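Local atomic coordinates of PrgX (Enterococcus faecalis, PDB entry 2AWI), a protein that serves as the receptor for the peptide sex pheromone cCF10 and probably binds DNA as a repressor in the control of plasmid conjugation. Residues V72-K84 with Q108-A120. The protein carries 1 engineered substitution. Numbering follows the deposited sequence.
Sequences VNETGKEKLLISK and QYFSIYLGYISIA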
ATOM      1  N   VAL A  72     -38.522  10.124 -29.419  1.00 94.13           N
ATOM      2  CA  VAL A  72     -39.882  10.288 -29.922  1.00 94.13           C
ATOM      3  C   VAL A  72     -39.971  10.579 -31.420  1.00 94.13           C
ATOM      4  O   VAL A  72     -40.694   9.890 -32.141  1.00 94.13           O
ATOM      5  CB  VAL A  72     -40.626  11.412 -29.156  1.00105.59           C
ATOM      6  CG1 VAL A  72     -39.842  12.714 -29.247  1.00105.59           C
ATOM      7  CG2 VAL A  72     -42.029  11.593 -29.724  1.00105.59           C
ATOM      8  N   ASN A  73     -39.245  11.593 -31.886  1.00 58.16           N
ATOM      9  CA  ASN A  73     -39.278  11.961 -33.300  1.00 54.93           C
ATOM     10  C   ASN A  73     -38.340  11.157 -34.197  1.00 52.41           C
ATOM     11  O   ASN A  73     -37.674  10.223 -33.751  1.00 51.31           O
ATOM     12  CB  ASN A  73     -38.996  13.458 -33.479  1.00 85.38           C
ATOM     13  CG  ASN A  73     -37.697  13.893 -32.835  1.00 85.38           C
ATOM     14  OD1 ASN A  73     -36.675  13.215 -32.954  1.00 85.38           O
ATOM     15  ND2 ASN A  73     -37.725  15.035 -32.160  1.00 85.38           N
ATOM     16  N   GLU A  74     -38.300  11.542 -35.470  1.00 67.88           N
ATOM     17  CA  GLU A  74     -37.486  10.874 -36.481  1.00 66.77           C
ATOM     18  C   GLU A  74     -35.991  10.819 -36.162  1.00 65.13           C
ATOM     19  O   GLU A  74     -35.337   9.806 -36.416  1.00 65.54           O
ATOM     20  CB  GLU A  74     -37.696  11.556 -37.833  1.00 94.82           C
ATOM     21  CG  GLU A  74     -37.264  10.721 -39.025  1.00 94.82           C
ATOM     22  CD  GLU A  74     -38.123   9.481 -39.212  1.00 94.82           C
ATOM     23  OE1 GLU A  74     -37.836   8.695 -40.142  1.00 94.82           O
ATOM     24  OE2 GLU A  74     -39.084   9.293 -38.433  1.00 94.82           O
ATOM     25  N   THR A  75     -35.453  11.904 -35.612  1.00 52.78           N
ATOM     26  CA  THR A  75     -34.034  11.952 -35.276  1.00 48.90           C
ATOM     27  C   THR A  75     -33.685  11.033 -34.105  1.00 48.76           C
ATOM     28  O   THR A  75     -32.582  10.477 -34.045  1.00 46.06           O
ATOM     29  CB  THR A  75     -33.590  13.394 -34.947  1.00 42.13           C
ATOM     30  OG1 THR A  75     -33.681  14.197 -36.129  1.00 38.39           O
ATOM     31  CG2 THR A  75     -32.155  13.414 -34.440  1.00 38.45           C
ATOM     32  N   GLY A  76     -34.620  10.880 -33.172  1.00 45.42           N
ATOM     33  CA  GLY A  76     -34.377  10.007 -32.040  1.00 45.44           C
ATOM     34  C   GLY A  76     -34.406   8.566 -32.516  1.00 46.97           C
ATOM     35  O   GLY A  76     -33.570   7.748 -32.124  1.00 45.78           O
ATOM     36  N   LYS A  77     -35.373   8.257 -33.375  1.00 60.23           N
ATOM     37  CA  LYS A  77     -35.504   6.914 -33.920  1.00 62.63           C
ATOM     38  C   LYS A  77     -34.181   6.516 -34.570  1.00 61.03           C
ATOM     39  O   LYS A  77     -33.653   5.433 -34.314  1.00 61.10           O
ATOM     40  CB  LYS A  77     -36.619   6.877 -34.969  1.00 89.02           C
ATOM     41  CG  LYS A  77     -37.970   7.354 -34.466  1.00 89.02           C
ATOM     42  CD  LYS A  77     -38.953   7.539 -35.618  1.00 89.02           C
ATOM     43  CE  LYS A  77     -40.264   8.159 -35.142  1.00 89.02           C
ATOM     44  NZ  LYS A  77     -41.184   8.509 -36.266  1.00 89.02           N
ATOM     45  N   GLU A  78     -33.653   7.412 -35.403  1.00 59.75           N
ATOM     46  CA  GLU A  78     -32.395   7.184 -36.113  1.00 59.36           C
ATOM     47  C   GLU A  78     -31.206   6.995 -35.179  1.00 60.02           C
ATOM     48  O   GLU A  78     -30.483   6.005 -35.287  1.00 61.08           O
ATOM     49  CB  GLU A  78     -32.111   8.352 -37.065  1.00 53.00           C
ATOM     50  CG  GLU A  78     -33.127   8.502 -38.192  1.00 50.91           C
ATOM     51  CD  GLU A  78     -33.005   7.413 -39.239  1.00 51.43           C
ATOM     52  OE1 GLU A  78     -32.273   6.431 -38.997  1.00 58.75           O
ATOM     53  OE2 GLU A  78     -33.644   7.534 -40.305  1.00 45.60           O
ATOM     54  N   LYS A  79     -30.998   7.940 -34.267  1.00 59.09           N
ATOM     55  CA  LYS A  79     -29.876   7.850 -33.336  1.00 60.60           C
ATOM     56  C   LYS A  79     -29.978   6.574 -32.504  1.00 60.04           C
ATOM     57  O   LYS A  79     -28.970   6.028 -32.057  1.00 60.45           O
ATOM     58  CB  LYS A  79     -29.831   9.083 -32.422  1.00 52.81           C
ATOM     59  CG  LYS A  79     -28.534   9.216 -31.617  1.00 56.72           C
ATOM     60  CD  LYS A  79     -28.456  10.546 -30.859  1.00 55.33           C
ATOM     61  CE  LYS A  79     -28.072  11.721 -31.762  1.00 64.07           C
ATOM     62  NZ  LYS A  79     -26.615  11.752 -32.096  1.00 62.78           N
ATOM     63  N   LEU A  80     -31.205   6.101 -32.312  1.00 62.06           N
ATOM     64  CA  LEU A  80     -31.455   4.886 -31.544  1.00 61.29           C
ATOM     65  C   LEU A  80     -31.060   3.681 -32.397  1.00 59.35           C
ATOM     66  O   LEU A  80     -30.427   2.738 -31.922  1.00 57.71           O
ATOM     67  CB  LEU A  80     -32.944   4.812 -31.171  1.00 85.97           C
ATOM     68  CG  LEU A  80     -33.476   3.712 -30.244  1.00 88.95           C
ATOM     69  CD1 LEU A  80     -33.438   2.356 -30.938  1.00 88.95           C
ATOM     70  CD2 LEU A  80     -32.657   3.693 -28.963  1.00 88.61           C
ATOM     71  N   LEU A  81     -31.433   3.740 -33.668  1.00 58.86           N
ATOM     72  CA  LEU A  81     -31.152   2.680 -34.623  1.00 58.14           C
ATOM     73  C   LEU A  81     -29.677   2.276 -34.669  1.00 57.52           C
ATOM     74  O   LEU A  81     -29.353   1.132 -34.992  1.00 57.94           O
ATOM     75  CB  LEU A  81     -31.622   3.126 -36.011  1.00 55.01           C
ATOM     76  CG  LEU A  81     -31.870   2.086 -37.104  1.00 58.13           C
ATOM     77  CD1 LEU A  81     -32.744   0.967 -36.568  1.00 62.02           C
ATOM     78  CD2 LEU A  81     -32.550   2.762 -38.294  1.00 58.42           C
ATOM     79  N   ILE A  82     -28.787   3.209 -34.340  1.00 53.66           N
ATOM     80  CA  ILE A  82     -27.348   2.940 -34.360  1.00 54.20           C
ATOM     81  C   ILE A  82     -26.924   1.759 -33.487  1.00 55.43           C
ATOM     82  O   ILE A  82     -26.110   0.936 -33.903  1.00 55.01           O
ATOM     83  CB  ILE A  82     -26.536   4.196 -33.926  1.00 45.55           C
ATOM     84  CG1 ILE A  82     -26.496   5.206 -35.071  1.00 44.33           C
ATOM     85  CG2 ILE A  82     -25.114   3.810 -33.515  1.00 45.04           C
ATOM     86  CD1 ILE A  82     -25.757   6.472 -34.722  1.00 48.39           C
ATOM     87  N   SER A  83     -27.468   1.685 -32.275  1.00 72.24           N
ATOM     88  CA  SER A  83     -27.129   0.607 -31.350  1.00 74.17           C
ATOM     89  C   SER A  83     -27.472  -0.756 -31.938  1.00 73.61           C
ATOM     90  O   SER A  83     -26.680  -1.698 -31.861  1.00 74.13           O
ATOM     91  CB  SER A  83     -27.875   0.791 -30.026  1.00 91.15           C
ATOM     92  OG  SER A  83     -29.278   0.691 -30.209  1.00 91.15           O
ATOM     93  N   LYS A  84     -28.655  -0.851 -32.531  1.00 69.58           N
ATOM     94  CA  LYS A  84     -29.111  -2.095 -33.129  1.00 71.30           C
ATOM     95  C   LYS A  84     -28.215  -2.506 -34.291  1.00 70.58           C
ATOM     96  O   LYS A  84     -27.824  -3.669 -34.396  1.00 70.74           O
ATOM     97  CB  LYS A  84     -30.558  -1.947 -33.608  1.00109.22           C
ATOM     98  CG  LYS A  84     -31.475  -1.299 -32.576  1.00109.22           C
ATOM     99  CD  LYS A  84     -32.945  -1.416 -32.958  1.00109.22           C
ATOM    100  CE  LYS A  84     -33.494  -2.805 -32.647  1.00109.22           C
ATOM    101  NZ  LYS A  84     -33.455  -3.103 -31.182  1.00109.22           N
ATOM    102  N   GLN A 108     -27.585  17.132 -35.839  1.00 35.50           N
ATOM    103  CA  GLN A 108     -27.954  15.842 -35.268  1.00 35.63           C
ATOM    104  C   GLN A 108     -27.669  14.746 -36.289  1.00 36.41           C
ATOM    105  O   GLN A 108     -26.932  13.806 -36.007  1.00 37.58           O
ATOM    106  CB  GLN A 108     -29.433  15.833 -34.871  1.00 30.83           C
ATOM    107  CG  GLN A 108     -29.735  16.693 -33.655  1.00 33.14           C
ATOM    108  CD  GLN A 108     -29.167  16.104 -32.371  1.00 42.67           C
ATOM    109  OE1 GLN A 108     -28.931  16.819 -31.395  1.00 46.21           O
ATOM    110  NE2 GLN A 108     -28.958  14.791 -32.363  1.00 45.38           N
ATOM    111  N   TYR A 109     -28.242  14.873 -37.482  1.00 42.23           N
ATOM    112  CA  TYR A 109     -28.015  13.883 -38.533  1.00 40.98           C
ATOM    113  C   TYR A 109     -26.532  13.712 -38.837  1.00 38.67           C
ATOM    114  O   TYR A 109     -26.082  12.612 -39.157  1.00 37.20           O
ATOM    115  CB  TYR A 109     -28.770  14.264 -39.811  1.00 44.15           C
ATOM    116  CG  TYR A 109     -30.208  13.797 -39.806  1.00 45.16           C
ATOM    117  CD1 TYR A 109     -30.517  12.438 -39.841  1.00 47.92           C
ATOM    118  CD2 TYR A 109     -31.259  14.710 -39.718  1.00 39.06           C
ATOM    119  CE1 TYR A 109     -31.838  11.996 -39.782  1.00 53.30           C
ATOM    120  CE2 TYR A 109     -32.584  14.279 -39.659  1.00 46.18           C
ATOM    121  CZ  TYR A 109     -32.864  12.923 -39.688  1.00 49.32           C
ATOM    122  OH  TYR A 109     -34.168  12.494 -39.604  1.00 52.77           O
ATOM    123  N   PHE A 110     -25.760  14.788 -38.739  1.00 32.33           N
ATOM    124  CA  PHE A 110     -24.339  14.639 -38.997  1.00 31.56           C
ATOM    125  C   PHE A 110     -23.775  13.725 -37.923  1.00 31.78           C
ATOM    126  O   PHE A 110     -23.018  12.801 -38.216  1.00 32.68           O
ATOM    127  CB  PHE A 110     -23.608  15.981 -38.959  1.00 33.74           C
ATOM    128  CG  PHE A 110     -22.185  15.894 -39.430  1.00 35.63           C
ATOM    129  CD1 PHE A 110     -21.899  15.429 -40.711  1.00 32.31           C
ATOM    130  CD2 PHE A 110     -21.134  16.246 -38.591  1.00 31.37           C
ATOM    131  CE1 PHE A 110     -20.583  15.312 -41.150  1.00 30.68           C
ATOM    132  CE2 PHE A 110     -19.811  16.133 -39.020  1.00 36.33           C
ATOM    133  CZ  PHE A 110     -19.537  15.665 -40.302  1.00 32.15           C
ATOM    134  N   SER A 111     -24.160  13.988 -36.678  1.00 31.38           N
ATOM    135  CA  SER A 111     -23.705  13.190 -35.548  1.00 32.33           C
ATOM    136  C   SER A 111     -24.084  11.720 -35.745  1.00 34.03           C
ATOM    137  O   SER A 111     -23.293  10.825 -35.461  1.00 35.19           O
ATOM    138  CB  SER A 111     -24.315  13.722 -34.247  1.00 29.33           C
ATOM    139  OG  SER A 111     -23.741  13.081 -33.120  1.00 30.12           O
ATOM    140  N   ILE A 112     -25.291  11.473 -36.240  1.00 34.99           N
ATOM    141  CA  ILE A 112     -25.734  10.105 -36.480  1.00 36.55           C
ATOM    142  C   ILE A 112     -24.863   9.491 -37.576  1.00 37.03           C
ATOM    143  O   ILE A 112     -24.413   8.347 -37.468  1.00 35.81           O
ATOM    144  CB  ILE A 112     -27.210  10.070 -36.919  1.00 36.16           C
ATOM    145  CG1 ILE A 112     -28.104  10.534 -35.768  1.00 34.93           C
ATOM    146  CG2 ILE A 112     -27.589   8.671 -37.348  1.00 32.70           C
ATOM    147  CD1 ILE A 112     -29.560  10.703 -36.158  1.00 39.20           C
ATOM    148  N   TYR A 113     -24.628  10.277 -38.622  1.00 40.64           N
ATOM    149  CA  TYR A 113     -23.806   9.869 -39.755  1.00 40.62           C
ATOM    150  C   TYR A 113     -22.453   9.339 -39.289  1.00 40.44           C
ATOM    151  O   TYR A 113     -22.040   8.252 -39.684  1.00 42.05           O
ATOM    152  CB  TYR A 113     -23.603  11.065 -40.688  1.00 41.33           C
ATOM    153  CG  TYR A 113     -22.513  10.875 -41.714  1.00 44.08           C
ATOM    154  CD1 TYR A 113     -22.676   9.990 -42.782  1.00 44.17           C
ATOM    155  CD2 TYR A 113     -21.307  11.570 -41.608  1.00 36.35           C
ATOM    156  CE1 TYR A 113     -21.665   9.803 -43.723  1.00 41.38           C
ATOM    157  CE2 TYR A 113     -20.292  11.392 -42.540  1.00 35.65           C
ATOM    158  CZ  TYR A 113     -20.477  10.506 -43.596  1.00 41.64           C
ATOM    159  OH  TYR A 113     -19.478  10.330 -44.527  1.00 43.45           O
ATOM    160  N   LEU A 114     -21.762  10.113 -38.456  1.00 33.15           N
ATOM    161  CA  LEU A 114     -20.457   9.698 -37.941  1.00 32.64           C
ATOM    162  C   LEU A 114     -20.618   8.425 -37.112  1.00 34.68           C
ATOM    163  O   LEU A 114     -19.652   7.692 -36.877  1.00 34.23           O
ATOM    164  CB  LEU A 114     -19.835  10.809 -37.083  1.00 30.10           C
ATOM    165  CG  LEU A 114     -19.492  12.114 -37.815  1.00 26.82           C
ATOM    166  CD1 LEU A 114     -18.998  13.165 -36.819  1.00 19.19           C
ATOM    167  CD2 LEU A 114     -18.440  11.838 -38.887  1.00 21.10           C
ATOM    168  N   GLY A 115     -21.850   8.178 -36.668  1.00 44.62           N
ATOM    169  CA  GLY A 115     -22.137   6.984 -35.896  1.00 44.72           C
ATOM    170  C   GLY A 115     -22.012   5.771 -36.800  1.00 46.90           C
ATOM    171  O   GLY A 115     -21.548   4.705 -36.382  1.00 47.06           O
ATOM    172  N   TYR A 116     -22.431   5.934 -38.050  1.00 40.71           N
ATOM    173  CA  TYR A 116     -22.338   4.859 -39.029  1.00 42.03           C
ATOM    174  C   TYR A 116     -20.887   4.662 -39.464  1.00 42.14           C
ATOM    175  O   TYR A 116     -20.436   3.532 -39.654  1.00 43.44           O
ATOM    176  CB  TYR A 116     -23.200   5.164 -40.254  1.00 47.60           C
ATOM    177  CG  TYR A 116     -24.681   4.933 -40.055  1.00 49.30           C
ATOM    178  CD1 TYR A 116     -25.421   5.711 -39.163  1.00 45.51           C
ATOM    179  CD2 TYR A 116     -25.345   3.939 -40.772  1.00 47.90           C
ATOM    180  CE1 TYR A 116     -26.794   5.504 -38.996  1.00 46.91           C
ATOM    181  CE2 TYR A 116     -26.711   3.723 -40.614  1.00 48.76           C
ATOM    182  CZ  TYR A 116     -27.430   4.506 -39.727  1.00 47.13           C
ATOM    183  OH  TYR A 116     -28.779   4.283 -39.583  1.00 47.88           O
ATOM    184  N   ILE A 117     -20.154   5.760 -39.621  1.00 54.67           N
ATOM    185  CA  ILE A 117     -18.757   5.669 -40.030  1.00 54.16           C
ATOM    186  C   ILE A 117     -17.981   4.877 -38.992  1.00 54.91           C
ATOM    187  O   ILE A 117     -17.136   4.050 -39.330  1.00 55.12           O
ATOM    188  CB  ILE A 117     -18.118   7.063 -40.178  1.00 42.11           C
ATOM    189  CG1 ILE A 117     -18.821   7.834 -41.295  1.00 44.97           C
ATOM    190  CG2 ILE A 117     -16.625   6.930 -40.482  1.00 38.79           C
ATOM    191  CD1 ILE A 117     -18.750   7.156 -42.649  1.00 47.27           C
ATOM    192  N   SER A 118     -18.278   5.138 -37.725  1.00 52.35           N
ATOM    193  CA  SER A 118     -17.621   4.449 -36.626  1.00 52.37           C
ATOM    194  C   SER A 118     -17.869   2.950 -36.751  1.00 52.88           C
ATOM    195  O   SER A 118     -16.940   2.147 -36.679  1.00 54.21           O
ATOM    196  CB  SER A 118     -18.172   4.956 -35.297  1.00 44.99           C
ATOM    197  OG  SER A 118     -17.499   4.352 -34.209  1.00 46.80           O
ATOM    198  N   ILE A 119     -19.134   2.582 -36.936  1.00 53.33           N
ATOM    199  CA  ILE A 119     -19.523   1.181 -37.079  1.00 52.73           C
ATOM    200  C   ILE A 119     -18.739   0.515 -38.208  1.00 55.46           C
ATOM    201  O   ILE A 119     -18.160  -0.553 -38.021  1.00 57.60           O
ATOM    202  CB  ILE A 119     -21.042   1.053 -37.372  1.00 42.13           C
ATOM    203  CG1 ILE A 119     -21.851   1.377 -36.111  1.00 34.21           C
ATOM    204  CG2 ILE A 119     -21.363  -0.344 -37.862  1.00 37.10           C
ATOM    205  CD1 ILE A 119     -23.336   1.524 -36.361  1.00 34.78           C
ATOM    206  N   ALA A 120     -18.725   1.158 -39.374  1.00 55.09           N
ATOM    207  CA  ALA A 120     -18.018   0.641 -40.544  1.00 57.09           C
ATOM    208  C   ALA A 120     -16.528   0.439 -40.277  1.00 59.46           C
ATOM    209  O   ALA A 120     -15.957  -0.580 -40.664  1.00 59.90           O
ATOM    210  CB  ALA A 120     -18.215   1.580 -41.724  1.00 50.33           C
TER
HETATM  211  O   HOH W   1     -30.140   5.667 -37.990  1.00 57.27           O
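Thr75, Lys79 and Ile82 of helix 74-84 lie against Tyr109, Ile112 and Gly115 of helix 108-120, the two axes running nearly parallel, 12° apart and 9.7 Å at closest approach. Both isoleucines pack as knobs into holes. Ile112 enters among Thr75, Glu78, Lys79 and Ile82; its extended CG1 arm carries CD1 to 3.6 Å from Glu78 CB. Ile82 answers from the other helix, settling among Ile112, Gly115, Tyr116 and Ile119. Its terminal CD1 lies 3.8 Å from Gly115 CA, a close approach possible because glycine has no side chain there, while Ile82 CG1 meets Tyr116 CE1 obliquely at 3.9 Å.

Polar groups border this apolar seam. One water donates to Glu78 O and Glu78 OE1 and accepts from Tyr116 OH, thereby bridging the helices at the edge of the tyrosine ring; Glu78 also forms a salt bridge with Arg98 of helix 92-102. The aliphatic stem of Lys79 crosses Ile112 at a slant, then bends at its last two torsions (chi3 -78°, chi4 -77°) to bring NZ to 3.3 Å from Ser111 OG. Glu154 of helix 150-159 forms a salt bridge with Lys79 and a hydrogen bond with Ser111 OG, which also hydrogen-bonds to Asn158. Small Thr75 fits between Gln108 and Tyr109, its CG2 3.7 Å from Gln108 CB, and its hydroxyl bonds to Glu52 of the second subunit. Asn73 is the N-cap of helix 74-84, its OD1 accepting from Gly76 N at 3.1 Å.

Two parallel helices are thus joined through helix 92-102, which packs on Glu78 and Tyr116, an all-helical arrangement consistent with the TPR-like region of this receptor.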